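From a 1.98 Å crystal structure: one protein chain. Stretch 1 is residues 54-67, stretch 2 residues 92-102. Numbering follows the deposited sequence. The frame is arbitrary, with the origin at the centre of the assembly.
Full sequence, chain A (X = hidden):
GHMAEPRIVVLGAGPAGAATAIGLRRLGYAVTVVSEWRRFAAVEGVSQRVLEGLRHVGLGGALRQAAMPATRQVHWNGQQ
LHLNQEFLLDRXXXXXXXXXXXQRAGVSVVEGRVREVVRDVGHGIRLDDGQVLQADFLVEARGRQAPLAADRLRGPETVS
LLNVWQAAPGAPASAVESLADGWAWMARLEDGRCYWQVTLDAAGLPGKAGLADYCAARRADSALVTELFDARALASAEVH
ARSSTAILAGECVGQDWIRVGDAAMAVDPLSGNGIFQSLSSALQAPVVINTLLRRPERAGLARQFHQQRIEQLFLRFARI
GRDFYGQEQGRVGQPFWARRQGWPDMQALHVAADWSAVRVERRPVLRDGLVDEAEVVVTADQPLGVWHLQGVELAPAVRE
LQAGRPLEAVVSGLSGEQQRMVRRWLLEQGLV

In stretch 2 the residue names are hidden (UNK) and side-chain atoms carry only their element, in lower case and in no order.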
# COMPACT_ATOMS: atom_id res chain seq x y z
N LEU A 54 -5.79 1.09 -10.91
CA LEU A 54 -4.74 1.98 -11.41
C LEU A 54 -5.24 2.96 -12.46
O LEU A 54 -4.63 4.01 -12.64
CB LEU A 54 -3.58 1.16 -11.98
CG LEU A 54 -2.38 1.04 -11.04
CD1 LEU A 54 -1.49 -0.12 -11.43
CD2 LEU A 54 -1.59 2.33 -11.00
N ARG A 55 -6.34 2.64 -13.16
CA ARG A 55 -6.92 3.63 -14.05
C ARG A 55 -7.98 4.47 -13.35
O ARG A 55 -8.20 5.62 -13.74
CB ARG A 55 -7.49 2.95 -15.31
CG ARG A 55 -8.41 3.86 -16.13
CD ARG A 55 -7.69 4.52 -17.32
NE ARG A 55 -7.04 5.78 -16.95
CZ ARG A 55 -6.01 6.33 -17.59
NH1 ARG A 55 -5.51 5.77 -18.69
NH2 ARG A 55 -5.50 7.48 -17.16
N HIS A 56 -8.60 3.93 -12.30
CA HIS A 56 -9.40 4.77 -11.40
C HIS A 56 -8.61 5.98 -10.94
O HIS A 56 -9.15 7.09 -10.86
CB HIS A 56 -9.86 3.93 -10.20
CG HIS A 56 -10.50 4.73 -9.10
ND1 HIS A 56 -11.18 5.90 -9.32
CD2 HIS A 56 -10.56 4.50 -7.76
CE1 HIS A 56 -11.63 6.37 -8.17
NE2 HIS A 56 -11.27 5.54 -7.21
N VAL A 57 -7.32 5.80 -10.66
CA VAL A 57 -6.48 6.91 -10.21
C VAL A 57 -5.95 7.73 -11.38
O VAL A 57 -5.45 8.85 -11.16
CB VAL A 57 -5.32 6.39 -9.36
CG1 VAL A 57 -4.76 7.51 -8.53
CG2 VAL A 57 -5.78 5.28 -8.46
N GLY A 58 -6.03 7.23 -12.60
CA GLY A 58 -5.53 7.96 -13.74
C GLY A 58 -4.15 7.56 -14.21
O GLY A 58 -3.51 8.35 -14.92
N LEU A 59 -3.66 6.39 -13.82
CA LEU A 59 -2.39 5.85 -14.31
C LEU A 59 -2.59 4.70 -15.29
O LEU A 59 -1.63 3.99 -15.60
CB LEU A 59 -1.51 5.40 -13.14
CG LEU A 59 -1.38 6.36 -11.96
CD1 LEU A 59 -0.58 5.72 -10.83
CD2 LEU A 59 -0.73 7.66 -12.40
N GLY A 60 -3.81 4.50 -15.79
CA GLY A 60 -4.10 3.37 -16.66
C GLY A 60 -3.42 3.43 -18.02
O GLY A 60 -3.36 2.41 -18.70
N GLY A 61 -2.94 4.60 -18.44
CA GLY A 61 -2.20 4.66 -19.68
C GLY A 61 -0.84 4.00 -19.56
O GLY A 61 -0.40 3.27 -20.46
N ALA A 62 -0.16 4.23 -18.45
CA ALA A 62 1.10 3.65 -18.03
C ALA A 62 1.01 2.16 -17.80
O ALA A 62 1.95 1.57 -17.27
CB ALA A 62 1.58 4.33 -16.75
N LEU A 63 -0.10 1.53 -18.20
CA LEU A 63 -0.51 0.27 -17.60
C LEU A 63 -0.35 -0.91 -18.54
O LEU A 63 0.37 -1.86 -18.22
CB LEU A 63 -1.96 0.36 -17.16
CG LEU A 63 -2.34 -0.73 -16.18
CD1 LEU A 63 -1.69 -0.34 -14.89
CD2 LEU A 63 -3.81 -0.74 -16.00
N ARG A 64 -1.04 -0.89 -19.69
CA ARG A 64 -1.27 -2.11 -20.45
C ARG A 64 -0.09 -2.50 -21.33
O ARG A 64 0.01 -3.67 -21.72
CB ARG A 64 -2.54 -1.95 -21.29
CG ARG A 64 -3.27 -3.26 -21.49
CD ARG A 64 -3.51 -3.96 -20.16
NE ARG A 64 -4.18 -5.24 -20.33
CZ ARG A 64 -5.29 -5.60 -19.70
NH1 ARG A 64 -5.82 -6.80 -19.92
NH2 ARG A 64 -5.87 -4.77 -18.84
N GLN A 65 0.80 -1.57 -21.67
CA GLN A 65 2.04 -1.94 -22.34
C GLN A 65 3.11 -2.40 -21.36
O GLN A 65 4.15 -2.91 -21.79
CB GLN A 65 2.56 -0.76 -23.18
CG GLN A 65 1.48 0.02 -23.93
CD GLN A 65 0.65 0.90 -23.01
OE1 GLN A 65 1.17 1.55 -22.12
NE2 GLN A 65 -0.67 0.89 -23.22
N ALA A 66 2.86 -2.22 -20.06
CA ALA A 66 3.71 -2.75 -19.00
C ALA A 66 3.17 -4.04 -18.40
O ALA A 66 3.94 -4.79 -17.79
CB ALA A 66 3.86 -1.71 -17.88
N ALA A 67 1.88 -4.32 -18.56
CA ALA A 67 1.24 -5.50 -18.01
C ALA A 67 0.94 -6.51 -19.11
O ALA A 67 0.46 -6.14 -20.19
CB ALA A 67 -0.06 -5.13 -17.28
N UNK A 92 9.91 -1.87 -14.79
CA UNK A 92 10.70 -1.06 -15.72
C UNK A 92 9.79 -0.29 -16.67
O UNK A 92 9.83 0.94 -16.73
c UNK A 92 13.10 -4.04 -16.51
n UNK A 92 14.08 -3.62 -17.30
o UNK A 92 12.73 -5.21 -16.46
c UNK A 92 12.42 -2.97 -15.65
c UNK A 92 11.68 -1.94 -16.49
N UNK A 93 8.96 -1.02 -17.43
CA UNK A 93 7.97 -0.37 -18.29
C UNK A 93 7.06 0.54 -17.48
O UNK A 93 6.80 1.68 -17.88
n UNK A 93 11.26 -2.15 -22.09
c UNK A 93 7.52 -1.72 -20.48
c UNK A 93 7.13 -1.41 -19.03
n UNK A 93 9.23 -3.14 -21.65
n UNK A 93 10.53 -3.92 -23.37
c UNK A 93 8.93 -2.26 -20.52
c UNK A 93 10.34 -3.07 -22.37
N UNK A 94 6.59 0.05 -16.33
CA UNK A 94 5.57 0.76 -15.55
C UNK A 94 6.05 2.15 -15.13
O UNK A 94 5.40 3.16 -15.41
c UNK A 94 2.73 0.37 -14.34
c UNK A 94 3.93 0.37 -13.66
c UNK A 94 2.79 1.18 -11.71
c UNK A 94 5.19 -0.08 -14.33
c UNK A 94 1.59 1.18 -12.40
c UNK A 94 3.95 0.77 -12.34
c UNK A 94 1.56 0.77 -13.72
N UNK A 95 7.19 2.21 -14.43
CA UNK A 95 7.64 3.49 -13.87
C UNK A 95 8.01 4.47 -14.97
O UNK A 95 7.70 5.67 -14.87
c UNK A 95 8.82 3.27 -12.92
o UNK A 95 7.39 1.93 -11.56
o UNK A 95 9.54 1.49 -11.49
c UNK A 95 8.56 2.15 -11.92
N UNK A 96 8.68 4.00 -16.02
CA UNK A 96 8.93 4.85 -17.18
C UNK A 96 7.62 5.31 -17.80
O UNK A 96 7.51 6.44 -18.29
n UNK A 96 10.97 1.70 -20.90
c UNK A 96 11.73 1.24 -19.92
n UNK A 96 11.95 -0.06 -19.81
n UNK A 96 12.28 2.09 -19.04
c UNK A 96 9.79 4.12 -18.20
c UNK A 96 11.28 4.06 -17.87
c UNK A 96 12.10 3.54 -19.06
N UNK A 97 6.60 4.46 -17.77
CA UNK A 97 5.32 4.85 -18.34
C UNK A 97 4.52 5.78 -17.43
O UNK A 97 3.68 6.54 -17.94
c UNK A 97 4.51 3.59 -18.63
N UNK A 98 4.73 5.72 -16.11
CA UNK A 98 4.02 6.62 -15.20
C UNK A 98 4.29 8.08 -15.52
O UNK A 98 3.42 8.93 -15.32
c UNK A 98 4.35 4.85 -11.68
c UNK A 98 2.25 5.23 -13.01
c UNK A 98 3.77 5.10 -13.07
c UNK A 98 4.41 6.32 -13.75
N UNK A 99 5.48 8.39 -16.03
CA UNK A 99 5.82 9.79 -16.29
C UNK A 99 4.96 10.38 -17.40
O UNK A 99 4.68 11.58 -17.38
c UNK A 99 8.17 8.77 -16.11
n UNK A 99 11.53 9.50 -13.43
n UNK A 99 9.31 9.37 -14.02
c UNK A 99 10.53 8.83 -13.97
c UNK A 99 8.15 8.71 -14.60
c UNK A 99 7.31 9.91 -16.64
n UNK A 99 10.74 7.62 -14.47
N UNK A 100 4.54 9.55 -18.37
CA UNK A 100 3.67 10.04 -19.44
C UNK A 100 2.33 10.50 -18.89
O UNK A 100 1.83 11.57 -19.25
c UNK A 100 4.75 8.40 -21.07
o UNK A 100 4.70 7.38 -21.79
c UNK A 100 3.45 8.95 -20.50
o UNK A 100 5.82 8.99 -20.77
N UNK A 101 1.73 9.69 -18.01
CA UNK A 101 0.45 10.05 -17.43
C UNK A 101 0.55 11.32 -16.59
O UNK A 101 -0.40 12.10 -16.52
o UNK A 101 -1.20 6.92 -17.33
c UNK A 101 -0.09 8.90 -16.58
c UNK A 101 -0.14 7.59 -17.35
o UNK A 101 0.88 7.24 -17.99
N UNK A 102 1.70 11.54 -15.96
CA UNK A 102 1.88 12.77 -15.19
C UNK A 102 1.95 13.98 -16.11
O UNK A 102 1.23 14.97 -15.91
c UNK A 102 4.38 11.22 -12.64
c UNK A 102 3.13 12.65 -14.32
c UNK A 102 2.14 12.19 -12.04
c UNK A 102 3.01 11.64 -13.17

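At position 92 three side-chain carbons end in one oxygen and one nitrogen, and CB is 7.9 Å from Ala66 CB, too far for contact. This is an amide on a two-methylene arm, Gln92.

Position 93 has three carbons, a nitrogen, then a carbon with two further nitrogens. Its CB lies 3.5 Å from Ala66 CB, while the end of the chain leads away, so the contact is made by the aliphatic base. The guanidinium identifies Arg93.

Position 94 shows one carbon followed by a ring of six carbons with no heteroatom or substituent. One ring carbon is 3.5 Å from Leu54 CD1 and another 3.6 Å from Leu63 CD1, which sits at the ring edge, as does Ala66 CB. This is Phe94, the two ring atoms being CZ and CE1. Chi1 is t, and the ring comes nearer to stretch 1 than its sideways CA-to-CB bond suggests.

Position 95 has two carbons, the second with two oxygens, and points away: Asp95. Position 96 repeats the guanidinium pattern of 93, sideways and without contact: Arg96.

Position 97 has a single side-chain carbon, CB, which points toward stretch 1 and lies 3.6 Å from Ala62 CB. This is Ala97. Ala97 CA and Ala62 CA are 4.4 Å apart, an approach that small side chains on both sides accommodate.

At position 98 four carbons fork at the second; one terminal carbon lies 3.6 Å from Leu59 CD1 and 3.9 Å from Ala62 CB. This is Leu98, and the carbon is CD2.

Position 99, again three carbons, a nitrogen and a carbon with two nitrogens, points away and bonds elsewhere in the structure: Arg99. Position 100 has two carbons ending in two oxygens, with CB 6.2 Å from Ala62 CB: Asp100.

Position 101 has the same carboxylate pattern but is buried; one oxygen lies 3.1 Å from both Ala62 N and Gly61 N. This is Asp101. OD2 accepts a hydrogen bond from Ala62 N (151°) and a weak one from Gly61 N (120°). Arg55 NH2 is 4.3 Å from Asp101 OD2, which lies well out of the guanidinium plane, so only charge proximity can be claimed.

Position 102 has four carbons forked at the second, without contact: Leu102.

The contact therefore combines apolar packing with a polar anchor along one helix. Phe94, Ala97 and Leu98 supply an apolar surface for Leu54, Leu59, Ala62, Leu63 and Ala66, whereas Asp101 OD2 accepts the backbone NH of Ala62 and, weakly, that of Gly61. At Gly61 an ideal CB would lie 3.0 Å from Asp101 OD2, so the absence of a side chain leaves room for the carboxylate. Together the stretches bury 516 Å².

Stretch 2, residues 92-102: QRFDRALRDDL
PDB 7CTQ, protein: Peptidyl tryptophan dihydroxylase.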